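Local atomic coordinates of L-amino acid deaminase (Proteus vulgaris, PDB entry 5HXW), a protein that probably uses bound FAD to oxidise and deaminate L-amino acids, as a membrane-bound flavoenzyme of the DAO family of FAD-dependent oxidoreductases. Residues 259-264 with 298-303; 358-363 with 389-394. One frame throughout, in Å; residues are numbered along the deposited sequence.

Interaction 1. Residues 259-264 with 298-303; sequences AYQSQQ and RVIVAP. With FAD (flavin-adenine dinucleotide), chain G.
Tyr260 and Val301 form a hydrogen-bonded antiparallel pair, the single beta bridge between residues 259-264 and 298-303. Two backbone bonds close its ring: Tyr260 N donates to Val301 O, and Val301 N returns a bond of 2.7 Å to Tyr260 O. Both carbonyls also take a CA-H...O contact, from Ala259 CA and Ile300 CA. The strands draw apart from one end of the contact to the other, the CA atoms of Ala259 and Ala302 being 4.5 Å apart and those of Gln261 and Ile300 5.2 Å.

The tighter, buried side holds Ala259, Gln261 and Ile300. Ile300 sends CG2 to Ala259 CB at 3.7 Å, while CD1 lies 3.5 Å from both CD and NE2 of Gln261. CG of Gln261 is anti to the backbone N (chi1 -170°), and the chain runs on extended past Ile300 CD1; its OE1 lies 3.6 Å from C7M of FAD. Cetyl-trimethyl-ammonium touches this same side. On the other side Tyr260 and Val301 are partly exposed and meet more loosely, CB to CB at 4.3 Å, although the buried Pro303 comes in at the edge of the tyrosine ring, its CG 3.7 Å from Tyr260 CD1.

Strand 257-266 is flanked by strands 293-303 and 386-396 in the large mixed sheet; strand 326-329 runs parallel to 293-303 beyond it, and Gln333 of helix 332-339 touches both Tyr260 and Pro303.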
loop_
_atom_site.group_PDB
_atom_site.type_symbol
_atom_site.label_atom_id
_atom_site.label_comp_id
_atom_site.label_asym_id
_atom_site.label_seq_id
_atom_site.Cartn_x
_atom_site.Cartn_y
_atom_site.Cartn_z
ATOM N N ALA A 259 -6.337 -10.372 -0.387
ATOM C CA ALA A 259 -5.480 -10.814 -1.481
ATOM C C ALA A 259 -4.076 -11.061 -0.939
ATOM O O ALA A 259 -3.634 -10.378 -0.012
ATOM C CB ALA A 259 -5.454 -9.773 -2.585
ATOM N N TYR A 260 -3.383 -12.038 -1.511
ATOM C CA TYR A 260 -2.033 -12.389 -1.084
ATOM C C TYR A 260 -1.061 -12.455 -2.252
ATOM O O TYR A 260 -1.426 -12.878 -3.354
ATOM C CB TYR A 260 -2.041 -13.720 -0.328
ATOM C CG TYR A 260 -2.518 -13.595 1.093
ATOM C CD1 TYR A 260 -3.879 -13.705 1.411
ATOM C CD2 TYR A 260 -1.614 -13.355 2.132
ATOM C CE1 TYR A 260 -4.322 -13.579 2.724
ATOM C CE2 TYR A 260 -2.048 -13.235 3.447
ATOM C CZ TYR A 260 -3.398 -13.345 3.736
ATOM O OH TYR A 260 -3.827 -13.225 5.036
ATOM N N GLN A 261 0.173 -12.026 -1.998
ATOM C CA GLN A 261 1.255 -12.122 -2.973
ATOM C C GLN A 261 2.589 -12.363 -2.280
ATOM O O GLN A 261 2.954 -11.657 -1.333
ATOM C CB GLN A 261 1.325 -10.868 -3.847
ATOM C CG GLN A 261 2.265 -11.002 -5.038
ATOM C CD GLN A 261 2.399 -9.724 -5.841
ATOM O OE1 GLN A 261 2.490 -8.625 -5.288
ATOM N NE2 GLN A 261 2.416 -9.865 -7.160
ATOM N N SER A 262 3.302 -13.375 -2.764
ATOM C CA SER A 262 4.636 -13.689 -2.278
ATOM C C SER A 262 5.661 -12.717 -2.854
ATOM O O SER A 262 5.555 -12.292 -4.010
ATOM C CB SER A 262 5.000 -15.127 -2.630
ATOM O OG SER A 262 4.108 -16.038 -2.015
ATOM N N GLN A 263 6.634 -12.356 -2.021
ATOM C CA GLN A 263 7.744 -11.484 -2.410
ATOM C C GLN A 263 9.076 -12.091 -1.964
ATOM O O GLN A 263 9.138 -12.815 -0.962
ATOM C CB GLN A 263 7.591 -10.093 -1.787
ATOM C CG GLN A 263 6.344 -9.311 -2.181
ATOM C CD GLN A 263 6.413 -8.701 -3.571
ATOM O OE1 GLN A 263 7.466 -8.231 -4.017
ATOM N NE2 GLN A 263 5.278 -8.693 -4.262
ATOM N N GLN A 264 10.135 -11.790 -2.714
ATOM C CA GLN A 264 11.492 -12.198 -2.343
ATOM C C GLN A 264 12.535 -11.109 -2.617
ATOM O O GLN A 264 12.297 -10.183 -3.400
ATOM C CB GLN A 264 11.878 -13.548 -2.979
ATOM C CG GLN A 264 11.958 -13.561 -4.499
ATOM C CD GLN A 264 11.998 -14.954 -5.101
ATOM O OE1 GLN A 264 12.393 -15.926 -4.454
ATOM N NE2 GLN A 264 11.596 -15.052 -6.360
ATOM N N ARG A 298 3.855 -12.445 -10.755
ATOM C CA ARG A 298 2.689 -11.602 -11.035
ATOM C C ARG A 298 1.435 -12.058 -10.276
ATOM O O ARG A 298 0.534 -11.251 -10.036
ATOM C CB ARG A 298 2.416 -11.501 -12.550
ATOM C CG ARG A 298 1.726 -12.702 -13.181
ATOM C CD ARG A 298 1.451 -12.493 -14.662
ATOM N NE ARG A 298 2.487 -13.090 -15.507
ATOM C CZ ARG A 298 2.541 -14.377 -15.862
ATOM N NH1 ARG A 298 3.529 -14.806 -16.640
ATOM N NH2 ARG A 298 1.619 -15.242 -15.446
ATOM N N VAL A 299 1.415 -13.337 -9.888
ATOM C CA VAL A 299 0.229 -14.028 -9.362
ATOM C C VAL A 299 -0.255 -13.488 -8.008
ATOM O O VAL A 299 0.481 -13.509 -7.015
ATOM C CB VAL A 299 0.456 -15.565 -9.313
ATOM C CG1 VAL A 299 -0.729 -16.288 -8.684
ATOM C CG2 VAL A 299 0.717 -16.116 -10.710
ATOM N N ILE A 300 -1.496 -12.998 -8.002
ATOM C CA ILE A 300 -2.207 -12.584 -6.787
ATOM C C ILE A 300 -3.158 -13.712 -6.364
ATOM O O ILE A 300 -3.962 -14.192 -7.167
ATOM C CB ILE A 300 -3.003 -11.261 -6.996
ATOM C CG1 ILE A 300 -2.125 -10.139 -7.593
ATOM C CG2 ILE A 300 -3.709 -10.818 -5.714
ATOM C CD1 ILE A 300 -1.043 -9.569 -6.691
ATOM N N VAL A 301 -3.048 -14.130 -5.104
ATOM C CA VAL A 301 -3.885 -15.192 -4.549
ATOM C C VAL A 301 -5.007 -14.574 -3.712
ATOM O O VAL A 301 -4.742 -13.890 -2.724
ATOM C CB VAL A 301 -3.044 -16.211 -3.727
ATOM C CG1 VAL A 301 -3.927 -17.133 -2.899
ATOM C CG2 VAL A 301 -2.159 -17.041 -4.644
ATOM N N ALA A 302 -6.253 -14.802 -4.126
ATOM C CA ALA A 302 -7.419 -14.387 -3.344
ATOM C C ALA A 302 -8.016 -15.579 -2.581
ATOM O O ALA A 302 -8.630 -16.464 -3.197
ATOM C CB ALA A 302 -8.466 -13.713 -4.227
ATOM N N PRO A 303 -7.820 -15.617 -1.241
ATOM C CA PRO A 303 -8.409 -16.704 -0.450
ATOM C C PRO A 303 -9.917 -16.538 -0.290
ATOM O O PRO A 303 -10.413 -15.410 -0.230
ATOM C CB PRO A 303 -7.707 -16.586 0.905
ATOM C CG PRO A 303 -7.293 -15.158 1.003
ATOM C CD PRO A 303 -7.053 -14.674 -0.401
HETATM P PA FAD G . -0.826 -1.221 6.717
HETATM O O1A FAD G . -1.096 -2.700 6.835
HETATM O O2A FAD G . 0.538 -0.773 6.291
HETATM O O5B FAD G . -1.166 -0.526 8.122
HETATM C C5B FAD G . -2.325 -0.885 8.861
HETATM C C4B FAD G . -1.926 -1.013 10.316
HETATM O O4B FAD G . -3.072 -0.864 11.149
HETATM C C3B FAD G . -1.334 -2.381 10.617
HETATM O O3B FAD G . -0.017 -2.168 11.133
HETATM C C2B FAD G . -2.264 -2.985 11.658
HETATM O O2B FAD G . -1.562 -3.707 12.670
HETATM C C1B FAD G . -2.955 -1.769 12.244
HETATM N N9A FAD G . -4.300 -2.029 12.807
HETATM C C8A FAD G . -5.331 -2.633 12.182
HETATM N N7A FAD G . -6.422 -2.693 12.980
HETATM C C5A FAD G . -6.090 -2.117 14.148
HETATM C C6A FAD G . -6.775 -1.844 15.433
HETATM N N6A FAD G . -8.062 -2.218 15.602
HETATM N N1A FAD G . -6.079 -1.208 16.411
HETATM C C2A FAD G . -4.796 -0.824 16.238
HETATM N N3A FAD G . -4.108 -1.043 15.095
HETATM C C4A FAD G . -4.691 -1.669 14.033
HETATM N N1 FAD G . 2.342 -0.160 -2.924
HETATM C C2 FAD G . 3.059 0.585 -3.800
HETATM O O2 FAD G . 2.841 1.814 -3.838
HETATM N N3 FAD G . 3.980 0.042 -4.623
HETATM C C4 FAD G . 4.255 -1.278 -4.628
HETATM O O4 FAD G . 5.122 -1.748 -5.404
HETATM C C4X FAD G . 3.511 -2.165 -3.686
HETATM N N5 FAD G . 3.716 -3.503 -3.617
HETATM C C5X FAD G . 3.013 -4.291 -2.756
HETATM C C6 FAD G . 3.245 -5.670 -2.701
HETATM C C7 FAD G . 2.538 -6.479 -1.808
HETATM C C7M FAD G . 2.815 -7.962 -1.779
HETATM C C8 FAD G . 1.522 -5.856 -0.904
HETATM C C8M FAD G . 0.714 -6.641 0.092
HETATM C C9 FAD G . 1.294 -4.491 -0.960
HETATM C C9A FAD G . 1.995 -3.678 -1.848
HETATM N N10 FAD G . 1.769 -2.278 -1.890
HETATM C C10 FAD G . 2.508 -1.501 -2.812
HETATM C "C1'" FAD G . 0.745 -1.659 -1.038
HETATM C "C2'" FAD G . 1.160 -1.004 0.259
HETATM O "O2'" FAD G . 1.921 -1.927 1.041
HETATM C "C3'" FAD G . -0.128 -0.671 1.010
HETATM O "O3'" FAD G . -1.151 -0.162 0.125
HETATM C "C4'" FAD G . 0.110 0.304 2.160
HETATM O "O4'" FAD G . 1.086 -0.213 3.085
HETATM C "C5'" FAD G . -1.204 0.540 2.885
HETATM O "O5'" FAD G . -0.919 1.159 4.127
HETATM P P FAD G . -1.925 1.014 5.360
HETATM O O1P FAD G . -1.343 1.851 6.462
HETATM O O2P FAD G . -3.318 1.310 4.876
HETATM O O3P FAD G . -1.902 -0.556 5.726
#

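Interaction 2. Residues 358-363 with 389-394. With FAD (flavin-adenine dinucleotide), chain G.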
loop_
_atom_site.group_PDB
_atom_site.type_symbol
_atom_site.label_atom_id
_atom_site.label_comp_id
_atom_site.label_asym_id
_atom_site.label_seq_id
_atom_site.Cartn_x
_atom_site.Cartn_y
_atom_site.Cartn_z
ATOM N N MET A 358 -0.356 -11.717 11.953
ATOM C CA MET A 358 -0.613 -12.553 10.778
ATOM C C MET A 358 0.505 -13.581 10.645
ATOM O O MET A 358 1.676 -13.266 10.887
ATOM C CB MET A 358 -0.722 -11.713 9.502
ATOM C CG MET A 358 -1.750 -10.587 9.562
ATOM S SD MET A 358 -2.085 -9.769 7.987
ATOM C CE MET A 358 -0.480 -9.093 7.557
ATOM N N THR A 359 0.131 -14.805 10.283
ATOM C CA THR A 359 1.067 -15.934 10.232
ATOM C C THR A 359 1.168 -16.546 8.828
ATOM O O THR A 359 1.652 -17.672 8.666
ATOM C CB THR A 359 0.705 -17.030 11.271
ATOM O OG1 THR A 359 -0.634 -17.484 11.049
ATOM C CG2 THR A 359 0.838 -16.514 12.706
ATOM N N ALA A 360 0.727 -15.790 7.821
ATOM C CA ALA A 360 0.725 -16.240 6.425
ATOM C C ALA A 360 2.142 -16.441 5.877
ATOM O O ALA A 360 3.007 -15.579 6.043
ATOM C CB ALA A 360 -0.053 -15.265 5.558
ATOM N N LEU A 361 2.364 -17.586 5.238
ATOM C CA LEU A 361 3.680 -17.951 4.707
ATOM C C LEU A 361 3.797 -17.744 3.191
ATOM O O LEU A 361 2.820 -17.949 2.466
ATOM C CB LEU A 361 4.026 -19.405 5.063
ATOM C CG LEU A 361 4.256 -19.801 6.527
ATOM C CD1 LEU A 361 4.380 -21.313 6.638
ATOM C CD2 LEU A 361 5.475 -19.115 7.136
ATOM N N PRO A 362 4.994 -17.334 2.710
ATOM C CA PRO A 362 5.249 -17.266 1.268
ATOM C C PRO A 362 5.204 -18.638 0.597
ATOM O O PRO A 362 5.651 -19.635 1.180
ATOM C CB PRO A 362 6.668 -16.694 1.187
ATOM C CG PRO A 362 7.275 -16.949 2.525
ATOM C CD PRO A 362 6.132 -16.790 3.477
ATOM N N ASP A 363 4.651 -18.674 -0.614
ATOM C CA ASP A 363 4.650 -19.871 -1.453
ATOM C C ASP A 363 6.066 -20.072 -2.010
ATOM O O ASP A 363 6.496 -19.356 -2.927
ATOM C CB ASP A 363 3.606 -19.723 -2.572
ATOM C CG ASP A 363 3.361 -21.017 -3.351
ATOM O OD1 ASP A 363 4.054 -22.035 -3.130
ATOM O OD2 ASP A 363 2.459 -21.006 -4.213
ATOM N N GLN A 389 12.322 -13.836 2.153
ATOM C CA GLN A 389 11.108 -14.296 1.471
ATOM C C GLN A 389 9.903 -14.147 2.396
ATOM O O GLN A 389 9.912 -14.655 3.521
ATOM C CB GLN A 389 11.242 -15.758 1.036
ATOM C CG GLN A 389 12.195 -16.011 -0.121
ATOM C CD GLN A 389 12.302 -17.481 -0.479
ATOM O OE1 GLN A 389 12.688 -18.309 0.344
ATOM N NE2 GLN A 389 11.976 -17.808 -1.720
ATOM N N TRP A 390 8.873 -13.448 1.922
ATOM C CA TRP A 390 7.668 -13.204 2.719
ATOM C C TRP A 390 6.379 -13.206 1.889
ATOM O O TRP A 390 6.418 -13.168 0.652
ATOM C CB TRP A 390 7.805 -11.897 3.511
ATOM C CG TRP A 390 7.806 -10.659 2.654
ATOM C CD1 TRP A 390 6.717 -9.921 2.280
ATOM C CD2 TRP A 390 8.945 -10.013 2.072
ATOM N NE1 TRP A 390 7.103 -8.863 1.497
ATOM C CE2 TRP A 390 8.465 -8.885 1.358
ATOM C CE3 TRP A 390 10.326 -10.271 2.086
ATOM C CZ2 TRP A 390 9.317 -8.018 0.654
ATOM C CZ3 TRP A 390 11.178 -9.404 1.385
ATOM C CH2 TRP A 390 10.664 -8.291 0.679
ATOM N N SER A 391 5.247 -13.265 2.591
ATOM C CA SER A 391 3.929 -13.070 2.000
ATOM C C SER A 391 3.371 -11.708 2.422
ATOM O O SER A 391 3.587 -11.268 3.555
ATOM C CB SER A 391 2.992 -14.190 2.433
ATOM O OG SER A 391 1.732 -14.071 1.801
ATOM N N GLY A 392 2.669 -11.043 1.507
ATOM C CA GLY A 392 2.032 -9.759 1.794
ATOM C C GLY A 392 0.530 -9.785 1.570
ATOM O O GLY A 392 0.071 -10.179 0.489
ATOM N N ALA A 393 -0.224 -9.344 2.581
ATOM C CA ALA A 393 -1.694 -9.343 2.550
ATOM C C ALA A 393 -2.284 -7.980 2.196
ATOM O O ALA A 393 -2.002 -6.984 2.862
ATOM C CB ALA A 393 -2.254 -9.817 3.884
ATOM N N MET A 394 -3.113 -7.954 1.153
ATOM C CA MET A 394 -3.881 -6.759 0.769
ATOM C C MET A 394 -5.366 -6.937 1.095
ATOM O O MET A 394 -5.826 -8.046 1.387
ATOM C CB MET A 394 -3.764 -6.481 -0.734
ATOM C CG MET A 394 -2.362 -6.450 -1.303
ATOM S SD MET A 394 -2.367 -7.032 -3.007
ATOM C CE MET A 394 -0.883 -8.029 -3.022
HETATM P PA FAD G . -0.826 -1.221 6.717
HETATM O O1A FAD G . -1.096 -2.700 6.835
HETATM O O2A FAD G . 0.538 -0.773 6.291
HETATM O O5B FAD G . -1.166 -0.526 8.122
HETATM C C5B FAD G . -2.325 -0.885 8.861
HETATM C C4B FAD G . -1.926 -1.013 10.316
HETATM O O4B FAD G . -3.072 -0.864 11.149
HETATM C C3B FAD G . -1.334 -2.381 10.617
HETATM O O3B FAD G . -0.017 -2.168 11.133
HETATM C C2B FAD G . -2.264 -2.985 11.658
HETATM O O2B FAD G . -1.562 -3.707 12.670
HETATM C C1B FAD G . -2.955 -1.769 12.244
HETATM N N9A FAD G . -4.300 -2.029 12.807
HETATM C C8A FAD G . -5.331 -2.633 12.182
HETATM N N7A FAD G . -6.422 -2.693 12.980
HETATM C C5A FAD G . -6.090 -2.117 14.148
HETATM C C6A FAD G . -6.775 -1.844 15.433
HETATM N N6A FAD G . -8.062 -2.218 15.602
HETATM N N1A FAD G . -6.079 -1.208 16.411
HETATM C C2A FAD G . -4.796 -0.824 16.238
HETATM N N3A FAD G . -4.108 -1.043 15.095
HETATM C C4A FAD G . -4.691 -1.669 14.033
HETATM N N1 FAD G . 2.342 -0.160 -2.924
HETATM C C2 FAD G . 3.059 0.585 -3.800
HETATM O O2 FAD G . 2.841 1.814 -3.838
HETATM N N3 FAD G . 3.980 0.042 -4.623
HETATM C C4 FAD G . 4.255 -1.278 -4.628
HETATM O O4 FAD G . 5.122 -1.748 -5.404
HETATM C C4X FAD G . 3.511 -2.165 -3.686
HETATM N N5 FAD G . 3.716 -3.503 -3.617
HETATM C C5X FAD G . 3.013 -4.291 -2.756
HETATM C C6 FAD G . 3.245 -5.670 -2.701
HETATM C C7 FAD G . 2.538 -6.479 -1.808
HETATM C C7M FAD G . 2.815 -7.962 -1.779
HETATM C C8 FAD G . 1.522 -5.856 -0.904
HETATM C C8M FAD G . 0.714 -6.641 0.092
HETATM C C9 FAD G . 1.294 -4.491 -0.960
HETATM C C9A FAD G . 1.995 -3.678 -1.848
HETATM N N10 FAD G . 1.769 -2.278 -1.890
HETATM C C10 FAD G . 2.508 -1.501 -2.812
HETATM C "C1'" FAD G . 0.745 -1.659 -1.038
HETATM C "C2'" FAD G . 1.160 -1.004 0.259
HETATM O "O2'" FAD G . 1.921 -1.927 1.041
HETATM C "C3'" FAD G . -0.128 -0.671 1.010
HETATM O "O3'" FAD G . -1.151 -0.162 0.125
HETATM C "C4'" FAD G . 0.110 0.304 2.160
HETATM O "O4'" FAD G . 1.086 -0.213 3.085
HETATM C "C5'" FAD G . -1.204 0.540 2.885
HETATM O "O5'" FAD G . -0.919 1.159 4.127
HETATM P P FAD G . -1.925 1.014 5.360
HETATM O O1P FAD G . -1.343 1.851 6.462
HETATM O O2P FAD G . -3.318 1.310 4.876
HETATM O O3P FAD G . -1.902 -0.556 5.726
#
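Pro362 lies with its ring against the backbone of residues 389-391, where the loop leading into helix 364-377 crosses a strand of the large mixed sheet in this FAD-dependent oxidoreductase of the DAO family. Each ring carbon from CB to CD meets main-chain atoms of the strand. CB is 3.6 Å from Trp390 C and equally near Trp390 O, CG meets Gln389 O at 3.6 Å, and CD closes the ring 3.7 Å from Ser391 N. The contact is van der Waals in kind, with no hydrogen bond between the two segments.

Ser391 answers from the strand: its CB lies 3.7 Å from both Leu361 C and Pro362 N, packed against the peptide link that precedes the proline. Farther along, SD of Met358 is 4.1 Å from Ala393 CB, and the bend at chi3 (-61°) brings CE equally near the same atom. The Met358 side chain also touches Glu74 and Trp242.

The side chain of Trp390 leaves the strand away from the loop, and its indole NE1 is hydrogen-bonded to Arg78 O. Asp363 takes the N-cap position of helix 364-377, and its backbone N is bonded to Ser262 OG. Beyond the loop contact, the strand lines the dimethylbenzene end of the flavin through Gly392, Ala393 and Met394; Gly392 C lies 3.5 Å from the methyl C8M of FAD, and Met394 CG approaches the same methyl to 3.4 Å.

How the interactions relate
Strands 257-266 and 386-396 are antiparallel neighbours in one sheet, so the two interactions meet directly: Ala259 O with Met394 N, and Gln263 N with Trp390 O, are probable backbone hydrogen bonds joining them. Tyr260 also packs on Ser391. Interaction 1 is strand on strand, held by main-chain bonds, and has more of its touching residues buried. Interaction 2 lays a loop on a strand through van der Waals contacts, mostly of side-chain carbons on main-chain atoms, with no hydrogen bond across; its loop residues are partly or fully exposed and its strand residues largely buried. Both reach the dimethylbenzene end of FAD, 259-264 touching methyl C7M and 389-394 methyl C8M.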